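Local atomic coordinates of alkaline serine protease (Pseudoalteromonas sp., PDB entry 1Y9Z), a protein that probably cleaves peptide bonds as a cold-adapted serine endopeptidase of the subtilisin family. Residues T137-A142 with A169-V174; A112-C117 with N144-N149; A123-M128 with V378-W383. One frame throughout, in Å; residues are numbered along the deposited sequence.

Contact 1 of 3, residues T137-A142 with A169-V174. With NA (sodium ion), chain E; NA (sodium ion), chain F.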
loop_
_atom_site.group_PDB
_atom_site.type_symbol
_atom_site.label_atom_id
_atom_site.label_comp_id
_atom_site.label_asym_id
_atom_site.label_seq_id
_atom_site.Cartn_x
_atom_site.Cartn_y
_atom_site.Cartn_z
ATOM N N THR A 137 -13.548 -25.212 -10.305
ATOM C CA THR A 137 -14.963 -25.208 -9.966
ATOM C C THR A 137 -15.172 -25.431 -8.469
ATOM O O THR A 137 -16.019 -24.786 -7.853
ATOM C CB THR A 137 -15.722 -26.300 -10.740
ATOM O OG1 THR A 137 -15.455 -26.158 -12.142
ATOM C CG2 THR A 137 -17.217 -26.176 -10.502
ATOM N N THR A 138 -14.397 -26.340 -7.887
ATOM C CA THR A 138 -14.529 -26.624 -6.463
ATOM C C THR A 138 -14.265 -25.366 -5.642
ATOM O O THR A 138 -14.973 -25.083 -4.677
ATOM C CB THR A 138 -13.552 -27.727 -6.020
ATOM O OG1 THR A 138 -13.804 -28.920 -6.773
ATOM C CG2 THR A 138 -13.733 -28.033 -4.543
ATOM N N GLU A 139 -13.248 -24.607 -6.032
ATOM C CA GLU A 139 -12.914 -23.383 -5.319
ATOM C C GLU A 139 -13.982 -22.317 -5.556
ATOM O O GLU A 139 -14.414 -21.644 -4.618
ATOM C CB GLU A 139 -11.538 -22.888 -5.762
ATOM C CG GLU A 139 -11.019 -21.687 -4.999
ATOM C CD GLU A 139 -9.564 -21.416 -5.308
ATOM O OE1 GLU A 139 -8.705 -21.684 -4.439
ATOM O OE2 GLU A 139 -9.275 -20.948 -6.427
ATOM N N ARG A 140 -14.414 -22.160 -6.805
ATOM C CA ARG A 140 -15.448 -21.178 -7.125
ATOM C C ARG A 140 -16.691 -21.449 -6.277
ATOM O O ARG A 140 -17.275 -20.532 -5.699
ATOM C CB ARG A 140 -15.823 -21.251 -8.613
ATOM C CG ARG A 140 -16.794 -20.157 -9.059
ATOM C CD ARG A 140 -17.342 -20.403 -10.463
ATOM N NE ARG A 140 -16.311 -20.377 -11.501
ATOM C CZ ARG A 140 -15.664 -19.285 -11.901
ATOM N NH1 ARG A 140 -15.933 -18.109 -11.353
ATOM N NH2 ARG A 140 -14.748 -19.368 -12.856
ATOM N N ASN A 141 -17.083 -22.716 -6.197
ATOM C CA ASN A 141 -18.259 -23.118 -5.431
ATOM C C ASN A 141 -18.092 -22.900 -3.927
ATOM O O ASN A 141 -19.004 -22.404 -3.261
ATOM C CB ASN A 141 -18.580 -24.594 -5.700
ATOM C CG ASN A 141 -19.171 -24.826 -7.080
ATOM O OD1 ASN A 141 -19.275 -25.965 -7.536
ATOM N ND2 ASN A 141 -19.572 -23.750 -7.745
ATOM N N ALA A 142 -16.932 -23.273 -3.395
ATOM C CA ALA A 142 -16.674 -23.117 -1.967
ATOM C C ALA A 142 -16.749 -21.657 -1.539
ATOM O O ALA A 142 -17.343 -21.337 -0.507
ATOM C CB ALA A 142 -15.312 -23.694 -1.613
ATOM N N ALA A 169 -9.524 -13.165 -6.499
ATOM C CA ALA A 169 -10.143 -11.898 -6.885
ATOM C C ALA A 169 -11.117 -11.989 -8.054
ATOM O O ALA A 169 -12.166 -11.346 -8.042
ATOM C CB ALA A 169 -9.070 -10.872 -7.204
ATOM N N SER A 170 -10.779 -12.795 -9.054
ATOM C CA SER A 170 -11.611 -12.894 -10.247
ATOM C C SER A 170 -12.848 -13.791 -10.216
ATOM O O SER A 170 -13.499 -13.978 -11.245
ATOM C CB SER A 170 -10.717 -13.231 -11.438
ATOM O OG SER A 170 -9.739 -12.208 -11.595
ATOM N N TYR A 171 -13.175 -14.345 -9.051
ATOM C CA TYR A 171 -14.390 -15.152 -8.904
ATOM C C TYR A 171 -15.494 -14.130 -8.617
ATOM O O TYR A 171 -15.228 -13.079 -8.035
ATOM C CB TYR A 171 -14.283 -16.111 -7.714
ATOM C CG TYR A 171 -13.371 -17.296 -7.927
ATOM C CD1 TYR A 171 -12.364 -17.593 -7.012
ATOM C CD2 TYR A 171 -13.533 -18.145 -9.025
ATOM C CE1 TYR A 171 -11.543 -18.699 -7.176
ATOM C CE2 TYR A 171 -12.715 -19.259 -9.199
ATOM C CZ TYR A 171 -11.723 -19.529 -8.269
ATOM O OH TYR A 171 -10.914 -20.629 -8.428
ATOM N N ASP A 172 -16.727 -14.431 -9.004
ATOM C CA ASP A 172 -17.828 -13.496 -8.777
ATOM C C ASP A 172 -18.175 -13.262 -7.308
ATOM O O ASP A 172 -18.802 -12.259 -6.966
ATOM C CB ASP A 172 -19.083 -13.964 -9.518
ATOM C CG ASP A 172 -18.953 -13.832 -11.021
ATOM O OD1 ASP A 172 -18.565 -12.740 -11.486
ATOM O OD2 ASP A 172 -19.248 -14.814 -11.734
ATOM N N SER A 173 -17.766 -14.182 -6.441
ATOM C CA SER A 173 -18.055 -14.081 -5.012
ATOM C C SER A 173 -17.048 -13.226 -4.250
ATOM O O SER A 173 -17.184 -13.032 -3.038
ATOM C CB SER A 173 -18.066 -15.480 -4.397
ATOM O OG SER A 173 -16.790 -16.089 -4.535
ATOM N N VAL A 174 -16.050 -12.714 -4.961
ATOM C CA VAL A 174 -14.988 -11.923 -4.346
ATOM C C VAL A 174 -14.828 -10.549 -4.986
ATOM O O VAL A 174 -14.945 -10.412 -6.206
ATOM C CB VAL A 174 -13.636 -12.674 -4.471
ATOM C CG1 VAL A 174 -12.532 -11.917 -3.752
ATOM C CG2 VAL A 174 -13.774 -14.090 -3.931
HETATM NA NA NA E . -14.472 -10.906 -8.346
HETATM NA NA NA F . -14.811 -8.563 -8.524
HETATM O O HOH W 1 -17.057 -17.885 -6.503
HETATM O O HOH W 2 -17.698 -16.805 -10.226
#

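Contact 2 of 3, residues A112-C117 with N144-N149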
loop_
_atom_site.group_PDB
_atom_site.type_symbol
_atom_site.label_atom_id
_atom_site.label_comp_id
_atom_site.label_asym_id
_atom_site.label_seq_id
_atom_site.Cartn_x
_atom_site.Cartn_y
_atom_site.Cartn_z
ATOM N N ALA A 112 -9.266 -24.120 2.549
ATOM C CA ALA A 112 -9.121 -24.533 3.941
ATOM C C ALA A 112 -8.793 -23.334 4.829
ATOM O O ALA A 112 -9.264 -23.250 5.965
ATOM C CB ALA A 112 -8.034 -25.595 4.065
ATOM N N ALA A 113 -7.982 -22.412 4.311
ATOM C CA ALA A 113 -7.610 -21.215 5.058
ATOM C C ALA A 113 -8.851 -20.364 5.299
ATOM O O ALA A 113 -9.051 -19.838 6.395
ATOM C CB ALA A 113 -6.563 -20.416 4.286
ATOM N N ILE A 114 -9.683 -20.223 4.273
ATOM C CA ILE A 114 -10.906 -19.447 4.409
ATOM C C ILE A 114 -11.829 -20.150 5.407
ATOM O O ILE A 114 -12.437 -19.499 6.255
ATOM C CB ILE A 114 -11.609 -19.282 3.044
ATOM C CG1 ILE A 114 -10.700 -18.496 2.095
ATOM C CG2 ILE A 114 -12.936 -18.558 3.222
ATOM C CD1 ILE A 114 -11.215 -18.422 0.664
ATOM N N ASP A 115 -11.930 -21.475 5.315
ATOM C CA ASP A 115 -12.767 -22.225 6.251
ATOM C C ASP A 115 -12.316 -21.927 7.677
ATOM O O ASP A 115 -13.135 -21.725 8.569
ATOM C CB ASP A 115 -12.660 -23.740 6.021
ATOM C CG ASP A 115 -13.305 -24.195 4.727
ATOM O OD1 ASP A 115 -14.257 -23.542 4.258
ATOM O OD2 ASP A 115 -12.868 -25.233 4.189
ATOM N N THR A 116 -11.002 -21.918 7.887
ATOM C CA THR A 116 -10.439 -21.645 9.207
ATOM C C THR A 116 -10.823 -20.241 9.670
ATOM O O THR A 116 -11.201 -20.032 10.823
ATOM C CB THR A 116 -8.905 -21.789 9.179
ATOM O OG1 THR A 116 -8.569 -23.151 8.880
ATOM C CG2 THR A 116 -8.298 -21.406 10.525
ATOM N N CYS A 117 -10.726 -19.280 8.761
ATOM C CA CYS A 117 -11.088 -17.905 9.071
ATOM C C CYS A 117 -12.516 -17.842 9.608
ATOM O O CYS A 117 -12.795 -17.170 10.601
ATOM C CB CYS A 117 -11.028 -17.055 7.812
ATOM S SG CYS A 117 -9.422 -16.362 7.320
ATOM N N ASN A 144 -18.291 -19.198 -3.182
ATOM C CA ASN A 144 -19.635 -18.682 -3.409
ATOM C C ASN A 144 -20.513 -19.061 -2.215
ATOM O O ASN A 144 -21.380 -18.292 -1.799
ATOM C CB ASN A 144 -20.235 -19.274 -4.687
ATOM C CG ASN A 144 -21.472 -18.524 -5.152
ATOM O OD1 ASN A 144 -22.300 -19.067 -5.882
ATOM N ND2 ASN A 144 -21.593 -17.266 -4.744
ATOM N N THR A 145 -20.285 -20.252 -1.669
ATOM C CA THR A 145 -21.052 -20.721 -0.520
ATOM C C THR A 145 -20.796 -19.811 0.678
ATOM O O THR A 145 -21.732 -19.395 1.359
ATOM C CB THR A 145 -20.679 -22.175 -0.164
ATOM O OG1 THR A 145 -21.069 -23.042 -1.239
ATOM C CG2 THR A 145 -21.384 -22.615 1.115
ATOM N N HIS A 146 -19.529 -19.497 0.933
ATOM C CA HIS A 146 -19.184 -18.618 2.044
ATOM C C HIS A 146 -19.818 -17.246 1.857
ATOM O O HIS A 146 -20.371 -16.677 2.795
ATOM C CB HIS A 146 -17.666 -18.474 2.162
ATOM C CG HIS A 146 -17.025 -19.540 2.992
ATOM N ND1 HIS A 146 -15.993 -20.328 2.531
ATOM C CD2 HIS A 146 -17.264 -19.939 4.263
ATOM C CE1 HIS A 146 -15.624 -21.167 3.483
ATOM N NE2 HIS A 146 -16.380 -20.952 4.545
ATOM N N TYR A 147 -19.732 -16.719 0.639
ATOM C CA TYR A 147 -20.303 -15.416 0.322
ATOM C C TYR A 147 -21.812 -15.417 0.550
ATOM O O TYR A 147 -22.352 -14.502 1.176
ATOM C CB TYR A 147 -19.984 -15.052 -1.132
ATOM C CG TYR A 147 -20.595 -13.753 -1.608
ATOM C CD1 TYR A 147 -20.356 -12.554 -0.938
ATOM C CD2 TYR A 147 -21.394 -13.721 -2.749
ATOM C CE1 TYR A 147 -20.901 -11.355 -1.395
ATOM C CE2 TYR A 147 -21.942 -12.529 -3.215
ATOM C CZ TYR A 147 -21.692 -11.350 -2.534
ATOM O OH TYR A 147 -22.227 -10.171 -2.999
ATOM N N ASN A 148 -22.493 -16.443 0.053
ATOM C CA ASN A 148 -23.938 -16.520 0.229
ATOM C C ASN A 148 -24.296 -16.733 1.694
ATOM O O ASN A 148 -25.383 -16.354 2.130
ATOM C CB ASN A 148 -24.532 -17.636 -0.634
ATOM C CG ASN A 148 -24.428 -17.337 -2.116
ATOM O OD1 ASN A 148 -24.638 -16.201 -2.547
ATOM N ND2 ASN A 148 -24.115 -18.357 -2.907
ATOM N N ASN A 149 -23.382 -17.333 2.452
ATOM C CA ASN A 149 -23.621 -17.556 3.873
ATOM C C ASN A 149 -23.422 -16.267 4.661
ATOM O O ASN A 149 -23.642 -16.234 5.870
ATOM C CB ASN A 149 -22.695 -18.641 4.433
ATOM C CG ASN A 149 -23.107 -20.037 4.008
ATOM O OD1 ASN A 149 -24.238 -20.256 3.579
ATOM N ND2 ASN A 149 -22.193 -20.991 4.143
#

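Contact 3 of 3, residues A123-M128 with V378-W383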
loop_
_atom_site.group_PDB
_atom_site.type_symbol
_atom_site.label_atom_id
_atom_site.label_comp_id
_atom_site.label_asym_id
_atom_site.label_seq_id
_atom_site.Cartn_x
_atom_site.Cartn_y
_atom_site.Cartn_z
ATOM N N ALA A 123 -14.885 -15.080 11.268
ATOM C CA ALA A 123 -14.759 -13.956 10.349
ATOM C C ALA A 123 -16.023 -13.544 9.600
ATOM O O ALA A 123 -16.799 -14.386 9.148
ATOM C CB ALA A 123 -13.651 -14.250 9.341
ATOM N N ASN A 124 -16.212 -12.232 9.476
ATOM C CA ASN A 124 -17.333 -11.668 8.729
ATOM C C ASN A 124 -16.739 -11.214 7.402
ATOM O O ASN A 124 -17.398 -11.238 6.364
ATOM C CB ASN A 124 -17.918 -10.448 9.440
ATOM C CG ASN A 124 -18.439 -10.769 10.819
ATOM O OD1 ASN A 124 -17.952 -10.234 11.815
ATOM N ND2 ASN A 124 -19.437 -11.641 10.890
ATOM N N VAL A 125 -15.481 -10.785 7.463
ATOM C CA VAL A 125 -14.748 -10.319 6.296
ATOM C C VAL A 125 -13.452 -11.111 6.181
ATOM O O VAL A 125 -12.756 -11.322 7.174
ATOM C CB VAL A 125 -14.378 -8.817 6.421
ATOM C CG1 VAL A 125 -13.599 -8.364 5.190
ATOM C CG2 VAL A 125 -15.636 -7.978 6.600
ATOM N N VAL A 126 -13.149 -11.573 4.974
ATOM C CA VAL A 126 -11.916 -12.309 4.728
ATOM C C VAL A 126 -11.174 -11.533 3.652
ATOM O O VAL A 126 -11.673 -11.369 2.533
ATOM C CB VAL A 126 -12.190 -13.749 4.251
ATOM C CG1 VAL A 126 -10.878 -14.446 3.924
ATOM C CG2 VAL A 126 -12.930 -14.521 5.341
ATOM N N THR A 127 -9.991 -11.037 3.999
ATOM C CA THR A 127 -9.200 -10.249 3.071
ATOM C C THR A 127 -7.981 -11.045 2.606
ATOM O O THR A 127 -7.233 -11.610 3.411
ATOM C CB THR A 127 -8.813 -8.896 3.729
ATOM O OG1 THR A 127 -8.218 -8.033 2.756
ATOM C CG2 THR A 127 -7.860 -9.107 4.896
ATOM N N MET A 128 -7.801 -11.092 1.290
ATOM C CA MET A 128 -6.728 -11.867 0.686
ATOM C C MET A 128 -5.871 -11.077 -0.294
ATOM O O MET A 128 -6.226 -10.913 -1.464
ATOM C CB MET A 128 -7.347 -13.085 -0.008
ATOM C CG MET A 128 -8.186 -13.931 0.946
ATOM S SD MET A 128 -9.263 -15.164 0.177
ATOM C CE MET A 128 -10.649 -14.150 -0.305
ATOM N N VAL A 378 -11.987 -0.701 5.338
ATOM C CA VAL A 378 -13.131 0.201 5.258
ATOM C C VAL A 378 -14.438 -0.584 5.256
ATOM O O VAL A 378 -15.418 -0.166 5.865
ATOM C CB VAL A 378 -13.064 1.087 3.990
ATOM C CG1 VAL A 378 -14.412 1.755 3.741
ATOM C CG2 VAL A 378 -11.987 2.147 4.161
ATOM N N ALA A 379 -14.454 -1.724 4.572
ATOM C CA ALA A 379 -15.658 -2.546 4.518
ATOM C C ALA A 379 -16.061 -2.956 5.929
ATOM O O ALA A 379 -17.234 -2.894 6.300
ATOM C CB ALA A 379 -15.412 -3.788 3.661
ATOM N N THR A 380 -15.076 -3.368 6.717
ATOM C CA THR A 380 -15.316 -3.791 8.089
ATOM C C THR A 380 -15.809 -2.613 8.931
ATOM O O THR A 380 -16.762 -2.743 9.704
ATOM C CB THR A 380 -14.025 -4.371 8.711
ATOM O OG1 THR A 380 -13.539 -5.440 7.886
ATOM C CG2 THR A 380 -14.295 -4.911 10.105
ATOM N N LEU A 381 -15.157 -1.465 8.772
ATOM C CA LEU A 381 -15.523 -0.257 9.509
ATOM C C LEU A 381 -16.962 0.161 9.216
ATOM O O LEU A 381 -17.749 0.409 10.130
ATOM C CB LEU A 381 -14.568 0.882 9.148
ATOM C CG LEU A 381 -14.880 2.274 9.711
ATOM C CD1 LEU A 381 -14.931 2.237 11.236
ATOM C CD2 LEU A 381 -13.812 3.248 9.234
ATOM N N VAL A 382 -17.302 0.238 7.935
ATOM C CA VAL A 382 -18.643 0.626 7.526
ATOM C C VAL A 382 -19.672 -0.391 8.009
ATOM O O VAL A 382 -20.736 -0.025 8.507
ATOM C CB VAL A 382 -18.727 0.759 5.990
ATOM C CG1 VAL A 382 -20.170 0.964 5.557
ATOM C CG2 VAL A 382 -17.869 1.926 5.529
ATOM N N TRP A 383 -19.346 -1.671 7.873
ATOM C CA TRP A 383 -20.252 -2.734 8.286
ATOM C C TRP A 383 -20.539 -2.688 9.788
ATOM O O TRP A 383 -21.626 -3.066 10.224
ATOM C CB TRP A 383 -19.653 -4.094 7.921
ATOM C CG TRP A 383 -20.649 -5.208 7.767
ATOM C CD1 TRP A 383 -21.987 -5.175 8.057
ATOM C CD2 TRP A 383 -20.377 -6.525 7.280
ATOM N NE1 TRP A 383 -22.563 -6.393 7.775
ATOM C CE2 TRP A 383 -21.596 -7.240 7.297
ATOM C CE3 TRP A 383 -19.218 -7.173 6.828
ATOM C CZ2 TRP A 383 -21.691 -8.573 6.879
ATOM C CZ3 TRP A 383 -19.313 -8.498 6.413
ATOM C CH2 TRP A 383 -20.542 -9.183 6.443
#

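Contact 1 of 3, residues T137-A142 with A169-V174
Tyr171 lies against the helix at Glu139 and Arg140 and makes a different contact with each. At its polar end the phenol donates a hydrogen bond, 2.6 Å from Tyr171 OH to Glu139 OE2. The acceptor uses the anti lone pair, and OE2 reaches the ring edge in the ring plane, although the carboxylate plane is turned 75° from it. Glu139 CG is anti to the backbone N (chi1 -175°), and the extended chain beyond it carries the carboxylate to the hydroxyl. The same Tyr171 OH is also hydrogen-bonded to Thr136 N, just before the helix segment, so two bonds hold it.

Arg140 CA sits over one ring face, 4.1 Å from the Tyr171 centroid, a CH-pi contact. CB, CG and the guanidinium run along the CD2/CE2 side of the ring, the chain bending at chi3 (-63°). Tyr171 CD2 lies over the guanidinium face, 3.3 Å from Arg140 NH1, with the two planes perpendicular.

Water extends the interface. One molecule donates to Arg140 O at 2.8 Å and is also bonded to Ser173 OG at 2.7 Å, while another joins the guanidinium to the backbone N and carboxylate of Asp172. That carboxylate has a further partner in Gln195.

The backbone behind Tyr171 is fixed by a type I turn to Val174 and by a sodium ion, which takes Tyr171 O at 2.3 Å and Val174 O at 2.2 Å, together with Ala169 O and Gln195. This loop runs between strands 152-156 and 174-180 with Tyr171 reaching out to helix 137-148, while Glu139 also touches Leu110 and Val111 of helix 110-119.

Contact 2 of 3, residues A112-C117 with N144-N149
His146 projects from its helix toward Ile114 and Asp115, which receive the imidazole on two successive positions of helix 110-119. The backbones stay well apart, 8.5 Å between Asp115 CA and His146 CA, so the ring spans much of the gap. Asp115 places OD1 at the ring's edge, near its plane; the carboxylate itself is rotated 51° from the imidazole, and the two side chains cross at about a right angle. The ring is probably turned over in the model and OD1 comes too close to it, so the detail of this approach is doubtful and no particular bond is assigned. Ile114 meets the ring obliquely with CG2 alone. Its chi1 of -63° places CG2 anti to the backbone N, on the side facing His146.

Farther along helix 110-119, Thr116 OG1 donates 3.0 Å to Ala112 O, which also accepts the Thr116 N helical bond from the opposite face of the carbonyl plane. Cys117 ties the helix to strand 25-30 through its disulfide with Cys27. Helix 110-119 links strands 92-100 and 125-128 over the intervening strand 25-30, and helix 137-148 links 125-128 to 152-156: neighbouring beta-alpha-beta crossover helices of the subtilisin-like alpha/beta fold.

Contact 3 of 3, residues A123-M128 with V378-W383
Van der Waals packing dominates this interface and centres on Val125, which directs its side chain at the helix. Its CG2 methyl meets two residues one turn apart, lying 3.5 Å from Thr380 OG1 and 3.7 Å from Trp383 CE3. The nearest CA atoms, those of Val125 and Thr380, 6.8 Å apart, fall at the same place. Val125 CG1 is anti to the backbone N (chi1 179°), which leaves CG2 beside that N and directed into the notch between the threonine and the indole.

The indole is met at its rim. Val125 CG2 and Asn124 O both sit near the ring plane at the six-membered edge, and Trp383 slides past Val125 in the opposite sense. Carbon-to-carbonyl contact is added here, with Asn124 O 3.3 Å from Trp383 CZ3, while Asn124 CB lies 3.9 Å from the same CZ3. Arg24 also makes a cation-pi interaction with the indole.

Polar ends are satisfied away from the interface. Thr380 OG1 is hydrogen-bonded to Ser376 O, so its hydroxyl is occupied within the helix while its oxygen packs against the valine methyl. Asn124 OD1 accepts from Thr25 N, and Trp383 NE1 bonds to Cys389 O, which anchors the indole at its far end. One link runs between strand and helix just outside the segments' contact, from Thr127 OG1 to Ser376 OG.

Strand 125-128 is interior to the parallel part of the central sheet, flanked by 25-30 and 152-156, and helix 368-385 packs across it. Ser369, in the first turn of that helix, lines the phenylmethanesulfonic acid pocket and is probably the nucleophile, as in other subtilases; the contact therefore belongs to the central serine-bearing helix of the subtilisin fold.

The three contacts sample both sides of the central sheet. Contact 3 is buried and largely apolar, whereas contacts 1 and 2 are partly buried and draw on charged or polar groups, with water and sodium only in contact 1. Contacts 1 and 2 share helix 137-148 and touch directly, Ser173 CB lying 3.7 Å from Asn144 CA. Strand 125-128 separates the layers: Val125 faces helix 368-385, while Val126 packs on Cys117 of helix 110-119, and Met128 SD lies 3.8 Å from Ile114 CD1. Contacts 1 and 2 join elements close in sequence; contact 3 brings together parts 250 residues apart.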